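PDB 7BIP: luciferase-like monooxygenase from Streptomyces bottropensis, which probably acts as a monooxygenase, of a family whose members commonly use reduced flavin, in the biosynthesis of the aromatic polyketide rishirilide. Local coordinates for residues A[114-118]-A[119-123]; A[340-343]-A[344-348]. One frame throughout, in Å; residues are numbered along the deposited sequence.

Interaction 1 (A[114-118]-A[119-123]); sequences DEFTA and FEISM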
loop_
_atom_site.group_PDB
_atom_site.type_symbol
_atom_site.label_atom_id
_atom_site.label_comp_id
_atom_site.label_asym_id
_atom_site.label_seq_id
_atom_site.Cartn_x
_atom_site.Cartn_y
_atom_site.Cartn_z
ATOM N N ASP A 114 21.373 -8.312 4.597
ATOM C CA ASP A 114 20.311 -8.929 5.385
ATOM C C ASP A 114 18.990 -8.986 4.627
ATOM O O ASP A 114 18.175 -9.882 4.877
ATOM C CB ASP A 114 20.120 -8.182 6.703
ATOM C CG ASP A 114 21.298 -8.353 7.639
ATOM O OD1 ASP A 114 21.357 -7.642 8.660
ATOM O OD2 ASP A 114 22.169 -9.197 7.344
ATOM N N GLU A 115 18.731 -8.028 3.731
ATOM C CA GLU A 115 17.518 -8.110 2.921
ATOM C C GLU A 115 17.549 -9.339 2.025
ATOM O O GLU A 115 16.570 -10.089 1.957
ATOM C CB GLU A 115 17.326 -6.834 2.095
ATOM C CG GLU A 115 17.060 -5.596 2.946
ATOM C CD GLU A 115 17.012 -4.301 2.149
ATOM O OE1 GLU A 115 17.462 -4.287 0.978
ATOM O OE2 GLU A 115 16.549 -3.284 2.717
ATOM N N PHE A 116 18.676 -9.582 1.342
ATOM C CA PHE A 116 18.786 -10.769 0.496
ATOM C C PHE A 116 18.667 -12.049 1.316
ATOM O O PHE A 116 17.990 -13.005 0.905
ATOM C CB PHE A 116 20.123 -10.761 -0.259
ATOM C CG PHE A 116 20.144 -9.847 -1.459
ATOM C CD1 PHE A 116 19.686 -10.291 -2.693
ATOM C CD2 PHE A 116 20.644 -8.549 -1.354
ATOM C CE1 PHE A 116 19.710 -9.449 -3.802
ATOM C CE2 PHE A 116 20.677 -7.711 -2.454
ATOM C CZ PHE A 116 20.213 -8.159 -3.679
ATOM N N THR A 117 19.338 -12.098 2.468
ATOM C CA THR A 117 19.336 -13.321 3.262
ATOM C C THR A 117 17.936 -13.641 3.764
ATOM O O THR A 117 17.489 -14.796 3.702
ATOM C CB THR A 117 20.299 -13.190 4.440
ATOM O OG1 THR A 117 21.624 -12.945 3.957
ATOM C CG2 THR A 117 20.292 -14.477 5.247
ATOM N N ALA A 118 17.222 -12.626 4.252
ATOM C CA ALA A 118 15.912 -12.865 4.849
ATOM C C ALA A 118 14.897 -13.324 3.813
ATOM O O ALA A 118 14.049 -14.177 4.101
ATOM C CB ALA A 118 15.420 -11.603 5.556
ATOM N N PHE A 119 14.959 -12.776 2.602
ATOM C CA PHE A 119 14.045 -13.206 1.553
ATOM C C PHE A 119 14.551 -14.438 0.815
ATOM O O PHE A 119 13.859 -14.932 -0.081
ATOM C CB PHE A 119 13.785 -12.054 0.578
ATOM C CG PHE A 119 12.828 -11.020 1.105
ATOM C CD1 PHE A 119 11.467 -11.250 1.080
ATOM C CD2 PHE A 119 13.290 -9.808 1.615
ATOM C CE1 PHE A 119 10.574 -10.301 1.556
ATOM C CE2 PHE A 119 12.400 -8.844 2.089
ATOM C CZ PHE A 119 11.040 -9.098 2.062
ATOM N N GLU A 120 15.713 -14.963 1.209
ATOM C CA GLU A 120 16.280 -16.180 0.631
ATOM C C GLU A 120 16.459 -16.031 -0.875
ATOM O O GLU A 120 16.130 -16.927 -1.660
ATOM C CB GLU A 120 15.427 -17.410 0.970
ATOM C CG GLU A 120 15.334 -17.671 2.476
ATOM C CD GLU A 120 14.433 -18.848 2.799
ATOM O OE1 GLU A 120 14.953 -19.983 2.922
ATOM O OE2 GLU A 120 13.205 -18.646 2.917
ATOM N N ILE A 121 16.979 -14.877 -1.282
ATOM C CA ILE A 121 17.281 -14.593 -2.674
ATOM C C ILE A 121 18.781 -14.381 -2.801
ATOM O O ILE A 121 19.398 -13.707 -1.967
ATOM C CB ILE A 121 16.505 -13.358 -3.181
ATOM C CG1 ILE A 121 14.996 -13.624 -3.131
ATOM C CG2 ILE A 121 16.998 -12.943 -4.575
ATOM C CD1 ILE A 121 14.548 -14.759 -4.007
ATOM N N SER A 122 19.372 -14.966 -3.833
ATOM C CA SER A 122 20.800 -14.801 -4.044
ATOM C C SER A 122 21.105 -13.465 -4.712
ATOM O O SER A 122 20.348 -12.990 -5.562
ATOM C CB SER A 122 21.330 -15.937 -4.909
ATOM O OG SER A 122 22.714 -15.764 -5.132
ATOM N N MET A 123 22.225 -12.856 -4.323
ATOM C CA MET A 123 22.725 -11.711 -5.072
ATOM C C MET A 123 23.170 -12.103 -6.474
ATOM O O MET A 123 23.169 -11.254 -7.373
ATOM C CB MET A 123 23.885 -11.060 -4.318
ATOM C CG MET A 123 23.456 -10.399 -3.024
ATOM S SD MET A 123 24.770 -9.431 -2.272
ATOM C CE MET A 123 24.171 -9.308 -0.593
HETATM O O HOH W 1 12.298 -16.217 3.440
#

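Interaction 2 (A[340-343]-A[344-348]); sequences RLFA and EHLLP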
loop_
_atom_site.group_PDB
_atom_site.type_symbol
_atom_site.label_atom_id
_atom_site.label_comp_id
_atom_site.label_asym_id
_atom_site.label_seq_id
_atom_site.Cartn_x
_atom_site.Cartn_y
_atom_site.Cartn_z
ATOM N N ARG A 340 10.208 25.416 4.064
ATOM C CA ARG A 340 9.697 26.780 3.936
ATOM C C ARG A 340 10.766 27.731 3.410
ATOM O O ARG A 340 10.474 28.588 2.567
ATOM C CB ARG A 340 9.152 27.266 5.280
ATOM C CG ARG A 340 7.866 26.560 5.683
ATOM C CD ARG A 340 7.087 27.305 6.757
ATOM N NE ARG A 340 5.802 26.653 7.005
ATOM C CZ ARG A 340 5.566 25.832 8.022
ATOM N NH1 ARG A 340 6.527 25.569 8.900
ATOM N NH2 ARG A 340 4.368 25.278 8.166
ATOM N N LEU A 341 12.012 27.592 3.878
ATOM C CA LEU A 341 13.071 28.467 3.384
ATOM C C LEU A 341 13.376 28.180 1.919
ATOM O O LEU A 341 13.603 29.105 1.132
ATOM C CB LEU A 341 14.330 28.304 4.240
ATOM C CG LEU A 341 14.290 28.936 5.634
ATOM C CD1 LEU A 341 15.531 28.518 6.445
ATOM C CD2 LEU A 341 14.178 30.458 5.562
ATOM N N PHE A 342 13.380 26.902 1.535
ATOM C CA PHE A 342 13.616 26.563 0.142
ATOM C C PHE A 342 12.514 27.127 -0.738
ATOM O O PHE A 342 12.783 27.673 -1.810
ATOM C CB PHE A 342 13.713 25.044 -0.029
ATOM C CG PHE A 342 14.383 24.621 -1.303
ATOM C CD1 PHE A 342 15.714 24.226 -1.304
ATOM C CD2 PHE A 342 13.692 24.627 -2.508
ATOM C CE1 PHE A 342 16.338 23.845 -2.481
ATOM C CE2 PHE A 342 14.322 24.239 -3.683
ATOM C CZ PHE A 342 15.640 23.858 -3.666
ATOM N N ALA A 343 11.264 27.012 -0.292
ATOM C CA ALA A 343 10.145 27.484 -1.099
ATOM C C ALA A 343 10.176 28.998 -1.269
ATOM O O ALA A 343 9.881 29.515 -2.354
ATOM C CB ALA A 343 8.828 27.038 -0.466
ATOM N N GLU A 344 10.527 29.729 -0.212
ATOM C CA GLU A 344 10.504 31.187 -0.293
ATOM C C GLU A 344 11.683 31.739 -1.085
ATOM O O GLU A 344 11.527 32.696 -1.858
ATOM C CB GLU A 344 10.496 31.785 1.114
ATOM C CG GLU A 344 10.236 33.288 1.128
ATOM C CD GLU A 344 10.371 33.905 2.510
ATOM O OE1 GLU A 344 11.015 33.282 3.383
ATOM O OE2 GLU A 344 9.833 35.015 2.722
ATOM N N HIS A 345 12.869 31.156 -0.908
ATOM C CA HIS A 345 14.089 31.773 -1.405
ATOM C C HIS A 345 14.643 31.131 -2.666
ATOM O O HIS A 345 15.421 31.781 -3.376
ATOM C CB HIS A 345 15.167 31.750 -0.315
ATOM C CG HIS A 345 14.835 32.605 0.864
ATOM N ND1 HIS A 345 14.367 32.087 2.053
ATOM C CD2 HIS A 345 14.882 33.947 1.031
ATOM C CE1 HIS A 345 14.151 33.074 2.905
ATOM N NE2 HIS A 345 14.452 34.212 2.309
ATOM N N LEU A 346 14.273 29.892 -2.973
ATOM C CA LEU A 346 14.916 29.171 -4.065
ATOM C C LEU A 346 13.938 28.735 -5.141
ATOM O O LEU A 346 14.204 28.938 -6.334
ATOM C CB LEU A 346 15.661 27.950 -3.504
ATOM C CG LEU A 346 16.853 28.388 -2.644
ATOM C CD1 LEU A 346 17.440 27.246 -1.856
ATOM C CD2 LEU A 346 17.895 29.000 -3.544
ATOM N N LEU A 347 12.815 28.138 -4.751
ATOM C CA LEU A 347 11.822 27.695 -5.725
ATOM C C LEU A 347 11.446 28.750 -6.763
ATOM O O LEU A 347 11.358 28.392 -7.949
ATOM C CB LEU A 347 10.566 27.209 -4.992
ATOM C CG LEU A 347 10.452 25.720 -4.682
ATOM C CD1 LEU A 347 9.030 25.421 -4.194
ATOM C CD2 LEU A 347 10.803 24.875 -5.903
ATOM N N PRO A 348 11.201 30.022 -6.417
ATOM C CA PRO A 348 10.793 30.981 -7.461
ATOM C C PRO A 348 11.822 31.176 -8.559
ATOM O O PRO A 348 11.440 31.428 -9.709
ATOM C CB PRO A 348 10.568 32.280 -6.673
ATOM C CG PRO A 348 10.224 31.828 -5.307
ATOM C CD PRO A 348 11.105 30.629 -5.078
#

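Interaction 1 (A[114-118]-A[119-123])
Phe116 and Met123 both place CG beside the backbone N, anti to the carbonyl carbon (chi1 -78° and -68°), and with the Met123 chain extended beyond CG the two side chains cross at about a right angle. Met123 CG sits almost over the ring centre, 3.6 Å from the Phe116 centroid, as a CH-pi contact; SD lies farther out above the face in a Met-aromatic contact, and CE reaches to 3.7 Å from Phe116 CD2. The edge of the same ring meets the carbonyl of Ile121, with Phe116 CD1 3.5 Å from Ile121 O. What folds the chain back over the ring is a Schellman motif: Glu120 has positive phi, Ile121 N donates to Phe116 O at 3.1 Å, and Glu120 N donates to Thr117 O at 3.1 Å. A water donates to both Ala118 O and Glu120 OE2, tying the last helical turn to that side chain. With Phe116 replaced by alanine, CG and SD of Met123 would probably lose the face they rest on, leaving its chain free to turn. Phe82 meets Phe116 edge-to-face and stacks on Phe119, while Glu120 forms a salt bridge with Arg154 of the second subunit. The contact thus closes helix 113-119 at the subunit interface, with Ser126 and Arg129 of helix 126-142 packing against Phe116 and Ile121, respectively.

Interaction 2 (A[340-343]-A[344-348])
Leu346 lies across one face of the Phe342 ring, its CB nearly over the centre at 3.9 Å from the Phe342 centroid and its CD1 3.5 Å from Phe342 CD1. The ring is turned to meet it because Phe342 CG stands anti to the backbone N (chi1 -161°), which swings the aromatic group along the helix toward the residue one turn later. Leu347 comes to the ring edge instead, with its CG 4.1 Å from Phe342 CD2, and its CD1 continues onto the methyl of Ala343. This is the tightly packed part: Phe3, Leu236 of strand 228-236 and Ile309 of helix 302-316 also pack against Phe342, and Val305 against Leu346.

The other flank is more polar and more open. Here the His345 ring runs alongside Leu341, pointing the same way, and Leu341 CD2 touches His345 CE1 at 3.7 Å. Arg340 and Glu344 are exposed, though the Arg340 side chain, whose end leads away from the following turn, touches Leu31 and Leu35 of helix 18-35; the aliphatic CG of Glu344 sits loosely above one face of the His345 imidazole.

Two carbonyls near the end of helix 332-345 each accept twice. Leu341 O takes the backbone N of His345 at 3.0 Å and also His345 ND1 at 3.2 Å, the latter in the carbonyl plane on a lone pair and close to the imidazole plane. Phe342 O is likewise shared, accepting from Leu346 N at 2.9 Å and from Leu347 N at 3.0 Å as the chain turns into helix 347-350. The imidazole bond, bent to 140° at the hydrogen, requires a proton on ND1, would help to hold the rotation of the ring and lets a side chain supplement the backbone bonding of the last helical turn.

Interactions 1 and 2 both lie where a helix ends, one at the C-terminal end of helix 113-119 and the other between helices 332-345 and 347-350, but they do not touch. Their centres are 42 Å apart and their nearest atoms about 28 Å, on opposite sides of the centre of a chain whose parallel strands fit the TIM-barrel clan of the luciferase-like family. Interaction 1 faces the second subunit, and a bound PEG molecule, probably from crystallisation, lies about 4 Å from the side chain of Glu120. Interaction 2 is touched by no other chain of the assembly and joins the C-terminal region to the barrel. Both lie away from the calcium-binding residues Glu23, Lys41 and Glu144.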